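Local coordinates for protein (soluble lytic transglycosylase SLT70) (Escherichia coli, PDB 1QSA) that cleaves the glycosidic bonds between N-acetylmuramic acid and N-acetylglucosamine in peptidoglycan, forming 1,6-anhydro-muramic acid ends, at residues A[159-164]-A[211-216]; A[501-506]-A[512-517]; A[352-357]-A[595-600]. One frame throughout, in Å; residues are numbered along the deposited sequence. Where two conformers were deposited one is given.

Contact 1 (A[159-164]-A[211-216]); sequences ERIRLA and TDFTRQ. With SO4 (sulfate ion), chain N.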
# COMPACT_ATOMS: atom_id res chain seq x y z
N GLU A 159 -26.85 7.80 7.38
CA GLU A 159 -25.50 8.21 7.00
C GLU A 159 -24.57 7.01 6.81
O GLU A 159 -23.72 7.00 5.92
CB GLU A 159 -24.93 9.19 8.04
CG GLU A 159 -23.44 9.53 7.88
CD GLU A 159 -23.10 10.23 6.57
OE1 GLU A 159 -24.02 10.59 5.80
OE2 GLU A 159 -21.89 10.42 6.31
N ARG A 160 -24.71 5.98 7.66
CA ARG A 160 -23.87 4.82 7.48
C ARG A 160 -24.19 4.10 6.17
O ARG A 160 -23.30 3.53 5.54
CB ARG A 160 -23.96 3.84 8.67
CG ARG A 160 -22.86 2.78 8.56
CD ARG A 160 -22.79 1.83 9.75
NE ARG A 160 -21.58 1.02 9.64
CZ ARG A 160 -21.41 -0.17 10.21
NH1 ARG A 160 -22.38 -0.71 10.94
NH2 ARG A 160 -20.26 -0.82 10.03
N ILE A 161 -25.47 4.11 5.77
CA ILE A 161 -25.88 3.48 4.50
C ILE A 161 -25.18 4.21 3.35
O ILE A 161 -24.62 3.58 2.45
CB ILE A 161 -27.43 3.52 4.32
CG1 ILE A 161 -28.09 2.54 5.29
CG2 ILE A 161 -27.79 3.20 2.86
CD1 ILE A 161 -29.59 2.46 5.20
N ARG A 162 -25.15 5.55 3.43
CA ARG A 162 -24.49 6.36 2.40
C ARG A 162 -22.99 6.03 2.37
O ARG A 162 -22.42 5.81 1.29
CB ARG A 162 -24.68 7.86 2.68
CG ARG A 162 -24.18 8.77 1.56
CD ARG A 162 -24.26 10.24 1.94
NE ARG A 162 -23.28 10.56 2.97
CZ ARG A 162 -22.02 10.92 2.73
NH1 ARG A 162 -21.59 11.05 1.49
NH2 ARG A 162 -21.19 11.17 3.74
N LEU A 163 -22.37 5.96 3.54
CA LEU A 163 -20.94 5.64 3.63
C LEU A 163 -20.62 4.23 3.11
O LEU A 163 -19.62 4.02 2.41
CB LEU A 163 -20.43 5.79 5.07
CG LEU A 163 -20.35 7.21 5.66
CD1 LEU A 163 -20.03 7.14 7.15
CD2 LEU A 163 -19.32 8.04 4.94
N ALA A 164 -21.48 3.27 3.45
CA ALA A 164 -21.28 1.89 3.01
C ALA A 164 -21.39 1.81 1.48
O ALA A 164 -20.61 1.13 0.83
CB ALA A 164 -22.30 0.95 3.68
N THR A 211 -33.22 13.78 -3.01
CA THR A 211 -32.66 14.48 -1.86
C THR A 211 -31.14 14.31 -1.96
O THR A 211 -30.65 13.57 -2.81
CB THR A 211 -33.10 13.83 -0.52
OG1 THR A 211 -32.57 12.50 -0.44
CG2 THR A 211 -34.62 13.77 -0.40
N ASP A 212 -30.40 14.97 -1.07
CA ASP A 212 -28.95 14.84 -1.10
C ASP A 212 -28.59 13.35 -0.95
O ASP A 212 -27.67 12.85 -1.61
CB ASP A 212 -28.32 15.65 0.02
CG ASP A 212 -26.81 15.70 -0.08
OD1 ASP A 212 -26.30 16.06 -1.16
OD2 ASP A 212 -26.15 15.36 0.93
N PHE A 213 -29.35 12.65 -0.12
CA PHE A 213 -29.10 11.22 0.10
C PHE A 213 -29.33 10.37 -1.16
O PHE A 213 -28.43 9.65 -1.59
CB PHE A 213 -29.99 10.69 1.24
CG PHE A 213 -29.86 9.20 1.46
CD1 PHE A 213 -28.74 8.68 2.09
CD2 PHE A 213 -30.85 8.33 1.00
CE1 PHE A 213 -28.59 7.29 2.27
CE2 PHE A 213 -30.72 6.94 1.17
CZ PHE A 213 -29.58 6.42 1.81
N THR A 214 -30.53 10.46 -1.75
CA THR A 214 -30.83 9.65 -2.92
C THR A 214 -29.99 10.02 -4.14
O THR A 214 -29.70 9.15 -4.97
CB THR A 214 -32.32 9.63 -3.27
OG1 THR A 214 -32.77 10.98 -3.48
CG2 THR A 214 -33.12 8.99 -2.14
N ARG A 215 -29.54 11.27 -4.21
CA ARG A 215 -28.71 11.70 -5.33
C ARG A 215 -27.32 11.08 -5.19
O ARG A 215 -26.76 10.56 -6.15
CB ARG A 215 -28.61 13.23 -5.39
CG ARG A 215 -29.89 13.88 -5.90
CD ARG A 215 -29.85 15.39 -5.77
NE ARG A 215 -31.15 15.97 -6.12
CZ ARG A 215 -31.83 16.82 -5.36
NH1 ARG A 215 -31.36 17.19 -4.18
NH2 ARG A 215 -33.00 17.29 -5.78
N GLN A 216 -26.79 11.08 -3.97
CA GLN A 216 -25.48 10.49 -3.73
C GLN A 216 -25.50 8.97 -3.93
O GLN A 216 -24.55 8.39 -4.47
CB GLN A 216 -24.96 10.83 -2.35
CG GLN A 216 -24.59 12.29 -2.20
CD GLN A 216 -23.76 12.50 -0.97
OE1 GLN A 216 -22.73 11.86 -0.80
NE2 GLN A 216 -24.22 13.37 -0.08
S SO4 N . -18.24 12.69 2.02
O1 SO4 N . -18.20 11.51 2.91
O2 SO4 N . -16.86 13.08 1.67
O3 SO4 N . -18.99 12.36 0.79
O4 SO4 N . -18.92 13.81 2.71
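Arg162 on helix 154-166 meets Phe213 and Gln216 on helix 212-228. The two short helical segments run nearly parallel, 18° apart. Arg162 CB lies 4.0 Å from Phe213 CE1. CG is anti to the backbone N (chi1 -172°), which sends the chain toward Gln216. Arg162 CD packs 3.5 Å from Gln216 OE1. A bend at chi3 then turns the guanidinium. Arg162 NE gives a nearly straight bond of 2.9 Å to Glu159 OE1, and NH2 bonds the syn lone pair of Glu159 OE2, making a side-on salt bridge. Arg162 NH1 reaches Gln216 OE1 at 2.7 Å, tilted 24° from the guanidinium plane. Arg162 NH1 also bonds O3 of a sulfate (3.0 Å), probably from the crystallisation liquor, and NH2 bonds its O1. Gln216 NE2 is in turn tied to Asp212 OD2 on its own helix. On the preceding residue, Ile161 CG2 touches the edge of the Phe213 ring at CZ, 3.8 Å away. Ile187 and Ile191 of helix 185-196 also pack on this ring. Glu159 probably offsets the charge of Arg162, while the neutral Gln216 carbonyl accepts a short but bent bond that links the two helices.

Contact 2 (A[501-506]-A[512-517]); sequences TATHTV and PGYSSP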
# COMPACT_ATOMS: atom_id res chain seq x y z
N THR A 501 3.16 -18.12 -9.63
CA THR A 501 4.30 -17.72 -10.43
C THR A 501 5.51 -18.61 -10.14
O THR A 501 6.23 -19.00 -11.06
CB THR A 501 4.69 -16.28 -10.13
OG1 THR A 501 3.54 -15.45 -10.32
CG2 THR A 501 5.81 -15.83 -11.05
N ALA A 502 5.74 -18.91 -8.86
CA ALA A 502 6.86 -19.76 -8.47
C ALA A 502 6.73 -21.15 -9.11
O ALA A 502 7.67 -21.66 -9.72
CB ALA A 502 6.93 -19.88 -6.93
N THR A 503 5.55 -21.74 -8.98
CA THR A 503 5.28 -23.06 -9.55
C THR A 503 5.49 -23.06 -11.06
O THR A 503 6.16 -23.94 -11.61
CB THR A 503 3.84 -23.51 -9.21
OG1 THR A 503 3.69 -23.62 -7.80
CG2 THR A 503 3.53 -24.86 -9.85
N HIS A 504 4.95 -22.04 -11.73
CA HIS A 504 5.07 -21.92 -13.18
C HIS A 504 6.52 -21.71 -13.63
O HIS A 504 6.96 -22.30 -14.61
CB HIS A 504 4.18 -20.77 -13.66
CG HIS A 504 4.03 -20.70 -15.15
ND1 HIS A 504 3.95 -19.50 -15.83
CD2 HIS A 504 3.93 -21.67 -16.09
CE1 HIS A 504 3.79 -19.73 -17.12
NE2 HIS A 504 3.78 -21.04 -17.30
N THR A 505 7.26 -20.91 -12.87
CA THR A 505 8.67 -20.62 -13.18
C THR A 505 9.55 -21.86 -13.01
O THR A 505 10.40 -22.16 -13.85
CB THR A 505 9.18 -19.45 -12.28
OG1 THR A 505 8.47 -18.26 -12.62
CG2 THR A 505 10.67 -19.22 -12.48
N VAL A 506 9.35 -22.56 -11.90
CA VAL A 506 10.10 -23.77 -11.61
C VAL A 506 9.88 -24.81 -12.72
O VAL A 506 10.82 -25.50 -13.12
CB VAL A 506 9.70 -24.31 -10.22
CG1 VAL A 506 10.06 -25.77 -10.04
CG2 VAL A 506 10.35 -23.42 -9.14
N PRO A 512 15.26 -27.30 -9.78
CA PRO A 512 15.10 -28.37 -8.80
C PRO A 512 14.91 -27.88 -7.36
O PRO A 512 15.24 -26.73 -7.03
CB PRO A 512 16.43 -29.12 -8.91
CG PRO A 512 17.42 -28.01 -9.13
CD PRO A 512 16.69 -27.01 -10.03
N GLY A 513 14.37 -28.75 -6.52
CA GLY A 513 14.21 -28.47 -5.10
C GLY A 513 13.09 -27.65 -4.52
O GLY A 513 13.09 -27.42 -3.31
N TYR A 514 12.13 -27.24 -5.34
CA TYR A 514 11.02 -26.43 -4.86
C TYR A 514 9.73 -27.25 -4.66
O TYR A 514 9.19 -27.81 -5.61
CB TYR A 514 10.76 -25.27 -5.83
CG TYR A 514 9.68 -24.32 -5.37
CD1 TYR A 514 9.92 -23.43 -4.32
CD2 TYR A 514 8.41 -24.31 -5.97
CE1 TYR A 514 8.93 -22.54 -3.89
CE2 TYR A 514 7.42 -23.43 -5.53
CZ TYR A 514 7.69 -22.55 -4.49
OH TYR A 514 6.73 -21.66 -4.07
N SER A 515 9.22 -27.27 -3.43
CA SER A 515 8.00 -28.01 -3.13
C SER A 515 6.93 -27.26 -2.33
O SER A 515 5.79 -27.72 -2.26
CB SER A 515 8.35 -29.33 -2.41
OG SER A 515 9.03 -29.08 -1.19
N SER A 516 7.26 -26.09 -1.78
CA SER A 516 6.29 -25.35 -0.97
C SER A 516 6.52 -23.83 -0.99
O SER A 516 7.66 -23.39 -0.94
CB SER A 516 6.35 -25.87 0.47
OG SER A 516 5.75 -24.99 1.39
N PRO A 517 5.44 -23.03 -1.02
CA PRO A 517 5.54 -21.57 -1.03
C PRO A 517 6.29 -21.02 0.18
O PRO A 517 6.80 -19.90 0.13
CB PRO A 517 4.08 -21.11 -1.03
CG PRO A 517 3.34 -22.24 -1.62
CD PRO A 517 4.03 -23.46 -1.08
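Tyr514 lies along helix 499-509 and meets Ala502 and Val506, with Thr503 at the margin. Its segment, 512-517, is an irregular stretch of chain that follows the helix and comes back past it. The tight part is mostly apolar, and no polar bond forms between the segments. Val506 CG2 sits 3.8 Å from Tyr514 CB and about as far from CD2, so it packs at the root of the ring. One helical turn earlier, Ala502 CB approaches the phenol end. Ala502 CB is 3.4 Å from Tyr514 OH and 3.7 Å from Tyr514 CZ. Tyr514 CG is anti to the backbone N (chi1 -176°), which lays the ring along the helix and lets it span both residues. The side chains of Val506 and Tyr514 cross at about a right angle.

The looser part lies toward Thr503. There Thr503 OG1 stays 4.4 Å from Tyr514 CE2, and this threonine is exposed. Its hydroxyl is engaged within its own helix, with Pro499 O. With an alanine here instead of Tyr514, the sides of Ala502 and Val506 that the ring covers would probably lose their cover.

The side chain of Gln519 bonds the backbone of Gly513, Ser515 and Ser516 and probably helps fix the shape of the loop. Both segments belong to the Slt-type domain, which is related to lysozyme. Ile529 of helix 523-540 touches both Val506 and Tyr514, and Leu520 touches both Ala502 and Tyr514. The tyrosine therefore sits where helix 499-509, the connecting loop and helix 523-540 come together.

Contact 3 (A[352-357]-A[595-600]); sequences YPMVAA and DAYYRY. With SO4 (sulfate ion), chain B.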
# COMPACT_ATOMS: atom_id res chain seq x y z
N TYR A 352 11.94 11.65 -13.24
CA TYR A 352 11.97 12.76 -14.21
C TYR A 352 13.26 13.57 -14.19
O TYR A 352 13.74 13.99 -15.25
CB TYR A 352 10.69 13.60 -14.16
CG TYR A 352 9.63 13.01 -15.05
CD1 TYR A 352 9.73 13.13 -16.44
CD2 TYR A 352 8.53 12.31 -14.53
CE1 TYR A 352 8.78 12.58 -17.28
CE2 TYR A 352 7.57 11.74 -15.37
CZ TYR A 352 7.71 11.89 -16.75
OH TYR A 352 6.80 11.36 -17.62
N PRO A 353 13.82 13.86 -13.00
CA PRO A 353 15.08 14.61 -12.99
C PRO A 353 16.12 13.82 -13.81
O PRO A 353 16.92 14.40 -14.53
CB PRO A 353 15.43 14.64 -11.50
CG PRO A 353 14.11 14.84 -10.88
CD PRO A 353 13.19 13.91 -11.66
N MET A 354 16.09 12.48 -13.71
CA MET A 354 17.03 11.65 -14.47
C MET A 354 16.71 11.63 -15.98
O MET A 354 17.62 11.57 -16.82
CB MET A 354 16.98 10.20 -13.96
CG MET A 354 17.47 9.98 -12.55
SD MET A 354 17.29 8.23 -12.08
CE MET A 354 17.74 8.33 -10.35
N VAL A 355 15.42 11.66 -16.30
CA VAL A 355 14.98 11.71 -17.69
C VAL A 355 15.51 13.03 -18.28
O VAL A 355 16.06 13.06 -19.39
CB VAL A 355 13.44 11.71 -17.82
CG1 VAL A 355 13.05 12.08 -19.25
CG2 VAL A 355 12.85 10.34 -17.49
N ALA A 356 15.34 14.10 -17.52
CA ALA A 356 15.75 15.44 -17.93
C ALA A 356 17.23 15.47 -18.30
O ALA A 356 17.59 16.00 -19.35
CB ALA A 356 15.42 16.47 -16.85
N ALA A 357 18.07 14.88 -17.44
CA ALA A 357 19.50 14.82 -17.69
C ALA A 357 19.82 14.06 -18.99
O ALA A 357 20.59 14.54 -19.82
CB ALA A 357 20.20 14.17 -16.51
N ASP A 595 17.45 1.31 -10.24
CA ASP A 595 18.50 0.63 -11.00
C ASP A 595 19.67 1.62 -11.18
O ASP A 595 20.83 1.25 -10.99
CB ASP A 595 17.96 0.13 -12.36
CG ASP A 595 18.86 -0.91 -13.00
OD1 ASP A 595 19.93 -1.19 -12.43
OD2 ASP A 595 18.51 -1.47 -14.06
N ALA A 596 19.36 2.88 -11.47
CA ALA A 596 20.42 3.90 -11.61
C ALA A 596 21.18 4.06 -10.28
O ALA A 596 22.41 4.11 -10.28
CB ALA A 596 19.83 5.23 -12.06
N TYR A 597 20.46 4.10 -9.16
CA TYR A 597 21.12 4.22 -7.86
C TYR A 597 22.02 3.01 -7.62
O TYR A 597 23.15 3.16 -7.18
CB TYR A 597 20.09 4.29 -6.72
CG TYR A 597 19.19 5.48 -6.74
CD1 TYR A 597 19.62 6.71 -7.26
CD2 TYR A 597 17.87 5.39 -6.26
CE1 TYR A 597 18.76 7.81 -7.28
CE2 TYR A 597 17.02 6.48 -6.29
CZ TYR A 597 17.47 7.69 -6.81
OH TYR A 597 16.62 8.76 -6.87
N TYR A 598 21.52 1.81 -7.93
CA TYR A 598 22.32 0.60 -7.75
C TYR A 598 23.56 0.59 -8.63
O TYR A 598 24.65 0.22 -8.17
CB TYR A 598 21.47 -0.67 -7.92
CG TYR A 598 20.82 -1.05 -6.60
CD1 TYR A 598 21.61 -1.50 -5.55
CD2 TYR A 598 19.47 -0.84 -6.36
CE1 TYR A 598 21.07 -1.72 -4.27
CE2 TYR A 598 18.91 -1.05 -5.08
CZ TYR A 598 19.72 -1.48 -4.04
OH TYR A 598 19.20 -1.60 -2.77
N ARG A 599 23.42 1.05 -9.87
CA ARG A 599 24.57 1.12 -10.76
C ARG A 599 25.59 2.07 -10.15
O ARG A 599 26.78 1.75 -10.11
CB ARG A 599 24.14 1.58 -12.17
CG ARG A 599 23.51 0.44 -12.97
CD ARG A 599 22.97 0.91 -14.32
NE ARG A 599 24.01 1.57 -15.11
CZ ARG A 599 24.96 0.95 -15.80
NH1 ARG A 599 25.02 -0.39 -15.84
NH2 ARG A 599 25.85 1.66 -16.48
N TYR A 600 25.13 3.19 -9.60
CA TYR A 600 26.04 4.15 -8.99
C TYR A 600 26.83 3.51 -7.85
O TYR A 600 28.07 3.62 -7.81
CB TYR A 600 25.29 5.39 -8.48
CG TYR A 600 26.21 6.35 -7.75
CD1 TYR A 600 26.99 7.26 -8.46
CD2 TYR A 600 26.34 6.29 -6.36
CE1 TYR A 600 27.88 8.09 -7.79
CE2 TYR A 600 27.24 7.12 -5.69
CZ TYR A 600 28.00 8.01 -6.42
OH TYR A 600 28.88 8.84 -5.76
S SO4 B . 13.42 8.47 -5.31
O1 SO4 B . 13.63 7.93 -6.66
O2 SO4 B . 14.73 8.78 -4.70
O3 SO4 B . 12.63 9.71 -5.42
O4 SO4 B . 12.69 7.51 -4.47
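A helix-to-helix contact joins Met354 of helix 351-359 to Ala596 and Tyr597 of helix 582-601. The two helices are far apart in sequence, and their backbones stay well separated. The nearest CA atoms, those of Met354 and Ala596, are 8.9 Å apart. One long side chain fills most of this distance. Met354 CG is anti to the carbonyl carbon (chi1 -66°), and beyond CG the chain is extended, which carries the sulfur and methyl across to the other helix. Met354 SD rests on Ala596 CB at 3.9 Å. The methyl goes further and meets the tyrosine ring: Met354 CE is 3.3 Å from Tyr597 CE1 and 3.6 Å from Tyr597 CZ. It comes to the ring obliquely. Met354 was deposited in two conformers, so the close fit of the methyl belongs to one of them.

The fold explains the long step in sequence. Helix 351-359 packs against helices 319-331 and 335-346 in the alpha-superhelix. Helix 582-601 packs on helix 468-479 of the Slt-type domain, where Asp595 bonds Ser469, and Asp595 also forms a salt bridge with Arg545 at the start of helix 545-554. The methionine thus bridges a helix of the superhelix and one that packs on helix 468-479.

Tyr597 turns its hydroxyl end to a sulfate, probably taken up from the crystallisation liquor. Tyr597 OH lies 2.9 Å from sulfate O2 and 3.1 Å from sulfate O1. Sulfate O2 stands at the edge of the ring, near its plane. Arg448 also bonds this ion through NH1, and Phe449 meets the Tyr597 ring with the planes about 40° apart.

The three contacts lie far apart in a chain that is about two-thirds helix, with no strand. Contact 1 comes first in sequence and joins helices 154-166 and 212-228 of the alpha-superhelix. Its centre is about 48 Å from that of contact 2 and about 47 Å from that of contact 3, on the opposite side of the chain's centre from both. The centres of contacts 2 and 3 are about 34 Å apart. Contact 2 falls between the two segments of contact 3 along the chain and lies within the Slt-type domain. Contact 1 is thus local to the superhelix and contact 2 to the lysozyme-like domain, whereas contact 3 ties a superhelical helix to one that packs on helix 468-479.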